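Local coordinates for butyryl-CoA dehydrogenase (Marinomonas mediterranea, PDB 6CXT), which belongs to the acyl-CoA dehydrogenase family of flavoproteins and binds flavin-adenine dinucleotide in a pocket that a second subunit helps to form, at residues Gly45-Pro50 with Ala88-Ala93; Lys154-Asn159 with Ala207-Val212; Val185-Thr190 with Cys217-Asp222. All coordinates share one frame; numbering follows the deposited sequence.

Contact 1: Gly45-Pro50 with Ala88-Ala93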
loop_
_atom_site.group_PDB
_atom_site.type_symbol
_atom_site.label_atom_id
_atom_site.label_comp_id
_atom_site.label_asym_id
_atom_site.label_seq_id
_atom_site.Cartn_x
_atom_site.Cartn_y
_atom_site.Cartn_z
ATOM N N GLY B 45 37.479 -0.560 14.926
ATOM C CA GLY B 45 37.879 -1.010 13.602
ATOM C C GLY B 45 36.868 -0.706 12.503
ATOM O O GLY B 45 37.052 -1.174 11.386
ATOM N N TYR B 46 35.811 0.071 12.810
ATOM C CA TYR B 46 34.700 0.416 11.833
ATOM C C TYR B 46 35.199 1.005 10.530
ATOM O O TYR B 46 34.670 0.708 9.458
ATOM C CB TYR B 46 33.754 1.438 12.500
ATOM C CG TYR B 46 32.478 1.820 11.753
ATOM C CD1 TYR B 46 31.688 0.843 11.143
ATOM C CD2 TYR B 46 32.026 3.150 11.711
ATOM C CE1 TYR B 46 30.508 1.179 10.504
ATOM C CE2 TYR B 46 30.815 3.513 11.067
ATOM C CZ TYR B 46 30.079 2.522 10.455
ATOM O OH TYR B 46 28.897 2.795 9.809
ATOM N N PHE B 47 36.206 1.888 10.595
ATOM C CA PHE B 47 36.625 2.551 9.368
ATOM C C PHE B 47 37.648 1.735 8.605
ATOM O O PHE B 47 37.953 2.048 7.460
ATOM C CB PHE B 47 37.217 3.938 9.647
ATOM C CG PHE B 47 36.381 4.767 10.559
ATOM C CD1 PHE B 47 35.075 5.124 10.201
ATOM C CD2 PHE B 47 36.883 5.189 11.774
ATOM C CE1 PHE B 47 34.320 5.874 11.050
ATOM C CE2 PHE B 47 36.117 5.955 12.619
ATOM C CZ PHE B 47 34.820 6.280 12.258
ATOM N N GLY B 48 38.174 0.701 9.239
ATOM C CA GLY B 48 39.148 -0.145 8.579
ATOM C C GLY B 48 38.626 -1.474 8.104
ATOM O O GLY B 48 39.398 -2.255 7.575
ATOM N N LEU B 49 37.324 -1.756 8.264
ATOM C CA LEU B 49 36.830 -3.116 7.933
ATOM C C LEU B 49 37.220 -3.620 6.534
ATOM O O LEU B 49 37.701 -4.753 6.432
ATOM C CB LEU B 49 35.303 -3.285 8.165
ATOM C CG LEU B 49 34.771 -2.815 9.515
ATOM C CD1 LEU B 49 33.235 -2.721 9.507
ATOM C CD2 LEU B 49 35.248 -3.805 10.553
ATOM N N PRO B 50 37.019 -2.810 5.466
ATOM C CA PRO B 50 37.354 -3.332 4.156
ATOM C C PRO B 50 38.745 -2.879 3.633
ATOM O O PRO B 50 38.976 -2.972 2.432
ATOM C CB PRO B 50 36.288 -2.691 3.262
ATOM C CG PRO B 50 36.012 -1.354 3.915
ATOM C CD PRO B 50 36.432 -1.465 5.361
ATOM N N ALA B 88 30.076 5.549 7.621
ATOM C CA ALA B 88 29.971 4.734 6.427
ATOM C C ALA B 88 30.142 5.566 5.167
ATOM O O ALA B 88 30.657 5.077 4.168
ATOM C CB ALA B 88 28.617 3.955 6.432
ATOM N N ALA B 89 29.764 6.840 5.236
ATOM C CA ALA B 89 29.898 7.744 4.117
ATOM C C ALA B 89 31.426 7.903 3.883
ATOM O O ALA B 89 31.916 7.768 2.786
ATOM C CB ALA B 89 29.310 9.099 4.473
ATOM N N HIS B 90 32.140 8.158 4.965
ATOM C CA HIS B 90 33.593 8.284 4.936
ATOM C C HIS B 90 34.263 7.021 4.366
ATOM O O HIS B 90 35.146 7.097 3.475
ATOM C CB HIS B 90 34.006 8.549 6.388
ATOM C CG HIS B 90 35.411 8.176 6.721
ATOM N ND1 HIS B 90 36.411 9.119 6.858
ATOM C CD2 HIS B 90 35.974 6.988 7.042
ATOM C CE1 HIS B 90 37.529 8.527 7.248
ATOM N NE2 HIS B 90 37.299 7.234 7.366
ATOM N N THR B 91 33.860 5.857 4.862
ATOM C CA THR B 91 34.483 4.602 4.436
ATOM C C THR B 91 34.125 4.210 3.004
ATOM O O THR B 91 35.020 3.882 2.220
ATOM C CB THR B 91 34.141 3.451 5.366
ATOM O OG1 THR B 91 34.649 3.757 6.662
ATOM C CG2 THR B 91 34.765 2.094 4.895
ATOM N N PHE B 92 32.829 4.230 2.650
ATOM C CA PHE B 92 32.424 3.605 1.399
ATOM C C PHE B 92 32.428 4.554 0.247
ATOM O O PHE B 92 32.686 4.140 -0.896
ATOM C CB PHE B 92 31.090 2.820 1.583
ATOM C CG PHE B 92 31.273 1.694 2.555
ATOM C CD1 PHE B 92 31.962 0.534 2.155
ATOM C CD2 PHE B 92 30.860 1.799 3.856
ATOM C CE1 PHE B 92 32.219 -0.490 3.030
ATOM C CE2 PHE B 92 31.117 0.763 4.752
ATOM C CZ PHE B 92 31.788 -0.390 4.342
ATOM N N ALA B 93 32.100 5.821 0.495
ATOM C CA ALA B 93 32.133 6.773 -0.594
ATOM C C ALA B 93 33.532 7.427 -0.793
ATOM O O ALA B 93 33.758 8.089 -1.820
ATOM C CB ALA B 93 31.038 7.850 -0.485
HETATM O O HOH W 1 32.831 2.556 8.151
HETATM O O HOH W 2 37.665 4.196 6.049
#
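Tyr46, Phe47 and Pro50 pack against one flank of helix 81-101 in a buried loop-to-helix contact within the N-terminal helical domain of the acyl-CoA dehydrogenase fold. The loop begins where a Schellman motif ends helix 35-44, with Gly45 at positive phi as its C-prime residue. No hydrogen bond passes directly between the segments; two waters do that work. One donates to Tyr46 O at 2.9 Å and also bonds Thr91 OG1 at 2.6 Å, sitting above the centre of the Tyr46 ring. The other donates to Phe47 O and bonds the same hydroxyl, which has a further partner within its helix, Gly87 O. Through these waters a single threonine oxygen is linked to the carbonyls of both Tyr46 and Phe47. Phe47 crosses His90 at about a right angle, CD1 lying 3.8 Å from His90 CD2, with the ring planes inclined at 67°. Bonds from His90 ND1 to Ala121 N and from His90 NE2 to Leu114 O fix that imidazole's rotation, while Trp38 stacks on Phe47 and meets His90 edge-to-face. Tyr46 CG lies anti to the backbone N (chi1 -174°), and the phenol beyond it brings OH to 3.6 Å from Ala88 CB while bonding Leu84 O. At the far end of the loop segment, Pro50 CG rests 3.8 Å from Thr91 CG2, a methyl that itself sits over the centre of the Phe92 ring.

Contact 2: Lys154-Asn159 with Ala207-Val212. With FAD (flavin-adenine dinucleotide), chain D.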
loop_
_atom_site.group_PDB
_atom_site.type_symbol
_atom_site.label_atom_id
_atom_site.label_comp_id
_atom_site.label_asym_id
_atom_site.label_seq_id
_atom_site.Cartn_x
_atom_site.Cartn_y
_atom_site.Cartn_z
ATOM N N LYS B 154 29.384 22.653 -3.729
ATOM C CA LYS B 154 28.831 21.333 -3.556
ATOM C C LYS B 154 27.791 21.525 -2.432
ATOM O O LYS B 154 28.082 22.191 -1.424
ATOM C CB LYS B 154 29.928 20.299 -3.230
ATOM C CG LYS B 154 30.860 19.952 -4.417
ATOM C CD LYS B 154 30.093 19.572 -5.703
ATOM C CE LYS B 154 30.994 18.846 -6.710
ATOM N NZ LYS B 154 30.196 18.492 -7.937
ATOM N N SER B 155 26.580 21.001 -2.613
ATOM C CA SER B 155 25.498 21.567 -1.798
ATOM C C SER B 155 25.084 20.760 -0.506
ATOM O O SER B 155 24.573 21.374 0.482
ATOM C CB SER B 155 24.311 21.882 -2.693
ATOM O OG SER B 155 23.988 20.615 -3.246
ATOM N N TYR B 156 25.339 19.461 -0.495
ATOM C CA TYR B 156 24.866 18.598 0.630
ATOM C C TYR B 156 25.981 17.635 0.925
ATOM O O TYR B 156 25.948 16.476 0.527
ATOM C CB TYR B 156 23.635 17.783 0.212
ATOM C CG TYR B 156 22.480 18.649 -0.151
ATOM C CD1 TYR B 156 21.865 19.461 0.827
ATOM C CD2 TYR B 156 22.005 18.695 -1.461
ATOM C CE1 TYR B 156 20.824 20.293 0.493
ATOM C CE2 TYR B 156 20.947 19.541 -1.811
ATOM C CZ TYR B 156 20.356 20.313 -0.816
ATOM O OH TYR B 156 19.325 21.164 -1.062
ATOM N N VAL B 157 27.018 18.118 1.600
ATOM C CA VAL B 157 28.154 17.264 1.859
ATOM C C VAL B 157 28.075 16.694 3.273
ATOM O O VAL B 157 28.247 17.446 4.252
ATOM C CB VAL B 157 29.457 18.094 1.640
ATOM C CG1 VAL B 157 30.668 17.210 1.815
ATOM C CG2 VAL B 157 29.421 18.661 0.181
ATOM N N THR B 158 27.873 15.363 3.376
ATOM C CA THR B 158 27.897 14.708 4.658
ATOM C C THR B 158 29.354 14.745 5.181
ATOM O O THR B 158 30.300 14.464 4.410
ATOM C CB THR B 158 27.364 13.262 4.516
ATOM O OG1 THR B 158 25.942 13.324 4.289
ATOM C CG2 THR B 158 27.628 12.454 5.786
ATOM N N ASN B 159 29.525 15.092 6.460
ATOM C CA ASN B 159 30.836 15.300 7.040
ATOM C C ASN B 159 31.519 16.583 6.526
ATOM O O ASN B 159 32.725 16.738 6.768
ATOM C CB ASN B 159 31.792 14.105 6.797
ATOM C CG ASN B 159 31.244 12.799 7.347
ATOM O OD1 ASN B 159 30.382 12.803 8.235
ATOM N ND2 ASN B 159 31.732 11.690 6.830
ATOM N N ALA B 207 25.522 13.314 11.913
ATOM C CA ALA B 207 26.228 13.319 10.608
ATOM C C ALA B 207 26.098 14.749 10.099
ATOM O O ALA B 207 25.036 15.147 9.647
ATOM C CB ALA B 207 25.603 12.321 9.615
ATOM N N PRO B 208 27.193 15.537 10.131
ATOM C CA PRO B 208 27.081 16.912 9.649
ATOM C C PRO B 208 26.688 16.934 8.179
ATOM O O PRO B 208 27.116 16.047 7.424
ATOM C CB PRO B 208 28.533 17.453 9.754
ATOM C CG PRO B 208 29.168 16.586 10.721
ATOM C CD PRO B 208 28.561 15.205 10.549
ATOM N N LEU B 209 25.899 17.924 7.785
ATOM C CA LEU B 209 25.568 18.119 6.365
ATOM C C LEU B 209 25.859 19.591 6.046
ATOM O O LEU B 209 25.360 20.496 6.698
ATOM C CB LEU B 209 24.068 17.786 6.086
ATOM C CG LEU B 209 23.705 17.712 4.612
ATOM C CD1 LEU B 209 24.449 16.617 3.853
ATOM C CD2 LEU B 209 22.192 17.491 4.456
ATOM N N ASN B 210 26.634 19.840 4.986
ATOM C CA ASN B 210 27.063 21.213 4.763
ATOM C C ASN B 210 27.187 21.585 3.291
ATOM O O ASN B 210 27.516 20.755 2.447
ATOM C CB ASN B 210 28.523 21.393 5.333
ATOM C CG ASN B 210 28.672 20.903 6.736
ATOM O OD1 ASN B 210 28.926 19.722 6.950
ATOM N ND2 ASN B 210 28.539 21.816 7.715
ATOM N N GLN B 211 27.026 22.869 3.036
ATOM C CA GLN B 211 27.447 23.446 1.749
ATOM C C GLN B 211 29.000 23.632 1.803
ATOM O O GLN B 211 29.537 24.067 2.842
ATOM C CB GLN B 211 26.754 24.787 1.590
ATOM C CG GLN B 211 26.869 25.352 0.196
ATOM C CD GLN B 211 25.757 26.318 -0.059
ATOM O OE1 GLN B 211 25.642 27.337 0.626
ATOM N NE2 GLN B 211 24.899 25.989 -1.020
ATOM N N VAL B 212 29.669 23.297 0.702
ATOM C CA VAL B 212 31.128 23.454 0.615
ATOM C C VAL B 212 31.365 24.159 -0.712
ATOM O O VAL B 212 30.794 23.738 -1.741
ATOM C CB VAL B 212 31.920 22.132 0.649
ATOM C CG1 VAL B 212 33.449 22.435 0.650
ATOM C CG2 VAL B 212 31.572 21.279 1.897
HETATM P PA FAD D . 16.149 16.140 -6.979
HETATM O O1A FAD D . 17.174 15.349 -7.770
HETATM O O2A FAD D . 15.805 17.599 -7.225
HETATM O O5B FAD D . 14.786 15.251 -6.935
HETATM C C5B FAD D . 13.533 15.780 -6.444
HETATM C C4B FAD D . 12.485 14.697 -6.773
HETATM O O4B FAD D . 12.470 14.446 -8.201
HETATM C C3B FAD D . 12.823 13.379 -6.085
HETATM O O3B FAD D . 11.547 12.797 -5.789
HETATM C C2B FAD D . 13.471 12.560 -7.223
HETATM O O2B FAD D . 13.422 11.126 -7.018
HETATM C C1B FAD D . 12.686 13.071 -8.469
HETATM N N9A FAD D . 13.490 12.802 -9.680
HETATM C C8A FAD D . 14.629 13.433 -10.074
HETATM N N7A FAD D . 15.137 12.819 -11.200
HETATM C C5A FAD D . 14.323 11.772 -11.512
HETATM C C6A FAD D . 14.242 10.718 -12.556
HETATM N N6A FAD D . 15.198 10.599 -13.544
HETATM N N1A FAD D . 13.199 9.836 -12.479
HETATM C C2A FAD D . 12.233 9.887 -11.499
HETATM N N3A FAD D . 12.249 10.843 -10.542
HETATM C C4A FAD D . 13.238 11.777 -10.491
HETATM N N1 FAD D . 25.269 14.412 -1.715
HETATM C C2 FAD D . 26.647 14.340 -1.786
HETATM O O2 FAD D . 27.163 14.674 -2.888
HETATM N N3 FAD D . 27.440 13.950 -0.746
HETATM C C4 FAD D . 26.910 13.663 0.460
HETATM O O4 FAD D . 27.646 13.323 1.387
HETATM C C4X FAD D . 25.417 13.732 0.624
HETATM N N5 FAD D . 24.795 13.491 1.800
HETATM C C5X FAD D . 23.449 13.621 1.965
HETATM C C6 FAD D . 22.899 13.351 3.248
HETATM C C7 FAD D . 21.510 13.500 3.444
HETATM C C7M FAD D . 20.940 13.250 4.818
HETATM C C8 FAD D . 20.639 13.919 2.333
HETATM C C8M FAD D . 19.167 14.060 2.532
HETATM C C9 FAD D . 21.174 14.156 1.048
HETATM C C9A FAD D . 22.565 14.010 0.843
HETATM N N10 FAD D . 23.173 14.269 -0.427
HETATM C C10 FAD D . 24.601 14.138 -0.548
HETATM C "C1'" FAD D . 22.389 14.694 -1.577
HETATM C "C2'" FAD D . 21.592 13.484 -2.120
HETATM O "O2'" FAD D . 22.409 12.501 -2.779
HETATM C "C3'" FAD D . 20.458 14.011 -2.984
HETATM O "O3'" FAD D . 19.562 14.712 -2.096
HETATM C "C4'" FAD D . 19.726 13.022 -3.908
HETATM O "O4'" FAD D . 20.625 12.560 -4.967
HETATM C "C5'" FAD D . 18.501 13.675 -4.564
HETATM O "O5'" FAD D . 18.922 14.911 -5.156
HETATM P P FAD D . 18.097 16.218 -4.863
HETATM O O1P FAD D . 18.695 17.389 -5.650
HETATM O O2P FAD D . 17.922 16.483 -3.380
HETATM O O3P FAD D . 16.616 16.000 -5.441
HETATM O O HOH W 3 24.582 14.253 6.673
#
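The Tyr156 ring is met obliquely by Leu209, whose CD2 comes to 4.1 Å from Tyr156 CD1; Ser155 CB sits over one face of this ring, offset toward the rim, and C1' of the flavin-adenine dinucleotide also approaches obliquely. These residues belong to a pair of antiparallel strands in the middle beta domain of the acyl-CoA dehydrogenase fold, interrupted by a beta bulge. Lys154 and Val212 form a hydrogen-bonded pair, with Lys154 N reaching Val212 O at 2.7 Å in an almost straight bond (174°). The next such pair is Val157 with Asn210, its Val157 N to Asn210 O bond 2.8 Å long, so Ser155 and Tyr156 together span what Gln211 spans alone. Val157 CG2 and Val212 CG2 touch at 3.8 Å on the face those pairs share. Thr158 and Leu209, a non-hydrogen-bonded pair, point to the other face, toward the flavin. There Thr158 N donates to FAD O4 at 2.9 Å, and its hydroxyl, set anti to the carbonyl carbon (chi1 -72°), donates to FAD N5 at 2.7 Å. A water donating to both Thr158 OG1 and Ala207 O ties this hydroxyl back to the other segment, and Leu209 CD1 packs beside it. Across the subunit boundary, Tyr156 packs on Ala340 and Leu209 on Leu344, both of the second subunit. Past the strand end, Asn159 N bonds Pro208 O from above the carbonyl plane. Its amide ND2 is held by Ala86 O and Ala121 O, but OD1 is buried without a polar partner, 3.8 Å from Pro208 CD.

Contact 3: Val185-Thr190 with Cys217-Asp222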
loop_
_atom_site.group_PDB
_atom_site.type_symbol
_atom_site.label_atom_id
_atom_site.label_comp_id
_atom_site.label_asym_id
_atom_site.label_seq_id
_atom_site.Cartn_x
_atom_site.Cartn_y
_atom_site.Cartn_z
ATOM N N VAL B 185 40.779 14.034 -4.813
ATOM C CA VAL B 185 40.816 14.141 -3.355
ATOM C C VAL B 185 41.347 15.529 -3.048
ATOM O O VAL B 185 42.463 15.869 -3.476
ATOM C CB VAL B 185 41.758 13.102 -2.743
ATOM C CG1 VAL B 185 41.895 13.310 -1.229
ATOM C CG2 VAL B 185 41.272 11.691 -3.038
ATOM N N VAL B 186 40.560 16.352 -2.358
ATOM C CA VAL B 186 40.896 17.753 -2.124
ATOM C C VAL B 186 41.157 17.909 -0.616
ATOM O O VAL B 186 40.209 17.817 0.179
ATOM C CB VAL B 186 39.801 18.699 -2.604
ATOM C CG1 VAL B 186 40.162 20.168 -2.348
ATOM C CG2 VAL B 186 39.502 18.465 -4.079
ATOM N N PRO B 187 42.395 18.139 -0.215
ATOM C CA PRO B 187 42.624 18.330 1.211
ATOM C C PRO B 187 41.917 19.582 1.750
ATOM O O PRO B 187 41.802 20.560 1.078
ATOM C CB PRO B 187 44.146 18.426 1.324
ATOM C CG PRO B 187 44.667 17.879 0.056
ATOM C CD PRO B 187 43.634 18.155 -0.983
ATOM N N ARG B 188 41.421 19.492 2.969
ATOM C CA ARG B 188 40.737 20.576 3.643
ATOM C C ARG B 188 41.574 21.868 3.716
ATOM O O ARG B 188 41.040 22.885 3.568
ATOM C CB ARG B 188 40.307 20.145 5.043
ATOM C CG ARG B 188 39.495 21.138 5.843
ATOM C CD ARG B 188 38.261 21.653 5.163
ATOM N NE ARG B 188 37.419 22.450 6.024
ATOM C CZ ARG B 188 36.621 21.973 6.953
ATOM N NH1 ARG B 188 36.561 20.690 7.176
ATOM N NH2 ARG B 188 35.896 22.799 7.665
ATOM N N ASN B 189 42.877 21.770 3.925
ATOM C CA ASN B 189 43.746 22.940 4.007
ATOM C C ASN B 189 44.032 23.668 2.675
ATOM O O ASN B 189 44.737 24.620 2.648
ATOM C CB ASN B 189 45.019 22.609 4.791
ATOM C CG ASN B 189 44.733 22.229 6.238
ATOM O OD1 ASN B 189 43.630 22.339 6.677
ATOM N ND2 ASN B 189 45.726 21.763 6.948
ATOM N N THR B 190 43.471 23.199 1.587
ATOM C CA THR B 190 43.616 23.853 0.267
ATOM C C THR B 190 42.977 25.255 0.352
ATOM O O THR B 190 41.744 25.384 0.577
ATOM C CB THR B 190 42.965 23.023 -0.876
ATOM O OG1 THR B 190 43.461 21.679 -0.842
ATOM C CG2 THR B 190 43.178 23.673 -2.243
ATOM N N CYS B 217 40.552 26.460 -6.167
ATOM C CA CYS B 217 41.365 25.631 -5.323
ATOM C C CYS B 217 42.351 24.979 -6.252
ATOM O O CYS B 217 41.938 24.306 -7.215
ATOM C CB CYS B 217 40.505 24.535 -4.638
ATOM S SG CYS B 217 39.478 25.286 -3.368
ATOM N N THR B 218 43.641 25.127 -5.929
ATOM C CA THR B 218 44.710 24.472 -6.666
ATOM C C THR B 218 45.178 23.234 -6.029
ATOM O O THR B 218 45.636 23.222 -4.872
ATOM C CB THR B 218 45.872 25.498 -6.887
ATOM O OG1 THR B 218 45.308 26.543 -7.669
ATOM C CG2 THR B 218 47.035 24.847 -7.618
ATOM N N ILE B 219 45.110 22.135 -6.767
ATOM C CA ILE B 219 45.666 20.914 -6.200
ATOM C C ILE B 219 46.602 20.203 -7.202
ATOM O O ILE B 219 46.386 20.274 -8.422
ATOM C CB ILE B 219 44.551 19.899 -5.779
ATOM C CG1 ILE B 219 43.677 19.585 -6.989
ATOM C CG2 ILE B 219 43.644 20.474 -4.658
ATOM C CD1 ILE B 219 42.737 18.434 -6.725
ATOM N N HIS B 220 47.564 19.478 -6.659
ATOM C CA HIS B 220 48.495 18.744 -7.484
ATOM C C HIS B 220 47.762 17.601 -8.168
ATOM O O HIS B 220 46.863 16.998 -7.585
ATOM C CB HIS B 220 49.644 18.199 -6.660
ATOM C CG HIS B 220 50.766 17.692 -7.502
ATOM N ND1 HIS B 220 50.969 16.352 -7.743
ATOM C CD2 HIS B 220 51.713 18.351 -8.214
ATOM C CE1 HIS B 220 52.006 16.204 -8.549
ATOM N NE2 HIS B 220 52.476 17.401 -8.848
ATOM N N LYS B 221 48.155 17.306 -9.400
ATOM C CA LYS B 221 47.539 16.231 -10.176
ATOM C C LYS B 221 47.613 14.859 -9.512
ATOM O O LYS B 221 46.762 14.030 -9.804
ATOM C CB LYS B 221 48.128 16.159 -11.591
ATOM C CG LYS B 221 49.554 15.628 -11.607
ATOM C CD LYS B 221 50.077 15.528 -13.026
ATOM C CE LYS B 221 51.527 15.071 -13.007
ATOM N NZ LYS B 221 52.039 15.064 -14.399
ATOM N N ASP B 222 48.575 14.604 -8.621
ATOM C CA ASP B 222 48.618 13.322 -7.927
ATOM C C ASP B 222 47.398 13.112 -7.000
ATOM O O ASP B 222 47.221 12.034 -6.467
ATOM C CB ASP B 222 49.880 13.178 -7.071
ATOM C CG ASP B 222 51.183 13.130 -7.912
ATOM O OD1 ASP B 222 51.143 13.072 -9.180
ATOM O OD2 ASP B 222 52.263 13.163 -7.277
#
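Ile219, Cys217 and Thr190 carry a contact between the two sheets of the middle beta domain, where the end of strand 181-187 and the turn after it face the last part of strand 209-220. The strand segments approach to 8.2 Å at an angle of 115°, too far for backbone pairing, and side chains bridge them. Apolar packing comes first. Ile219 CG1 takes the crowded position between the backbone N and the carbonyl carbon (chi1 57°), and the chain beyond it ends with CD1 at 4.2 Å from Val186 CG2, the two side chains crossing at about a right angle. Ile219 CG2 meets Pro187 CD at 4.3 Å. At the other end, Thr190 CG2 is the bridging methyl, lying 3.7 Å from Cys217 CB. The same methyl also lies 3.6 Å from the carbonyl atom Thr218 O.

Polar bonding stays inside one segment. Pro187 to Thr190 is a type I turn, and Pro187 O accepts twice from Thr190, from N and, at 2.8 Å, from OG1, both on the same face of its plane. That double grip anchors the threonine whose methyl reaches the other sheet. Val185 O, by contrast, is buried with no polar partner, its neighbour across the contact being Ile219 CD1.

Around the pair, Val186 also touches Leu150 of strand 147-158 and Ile193 of strand 193-195, as Cys217 does the latter, while Val185 leans on Leu106 and Leu110 of helix 104-114.

Contacts 1 and 2 are buried, contact 2 bonding the flavin and contact 1 holding His90, whose side chain is about 9 Å from it; contact 3 is only partly buried and more peripheral, its centre about 24 Å from that of the chain. Contact 1 joins loop to helix through water and aromatic packing, contact 2 relies on direct backbone bonds between neighbouring strands, and contact 3, between separate sheets, is van der Waals packing with no hydrogen bond across it. Strand 209-220 serves both 2 and 3, pairing within its sheet in one and presenting a face to the other sheet in the next. Contacts 1 and 2 touch directly: Ala89 CB meets Thr158 CG2 at 4.0 Å, so helical and beta domains join beside the cofactor.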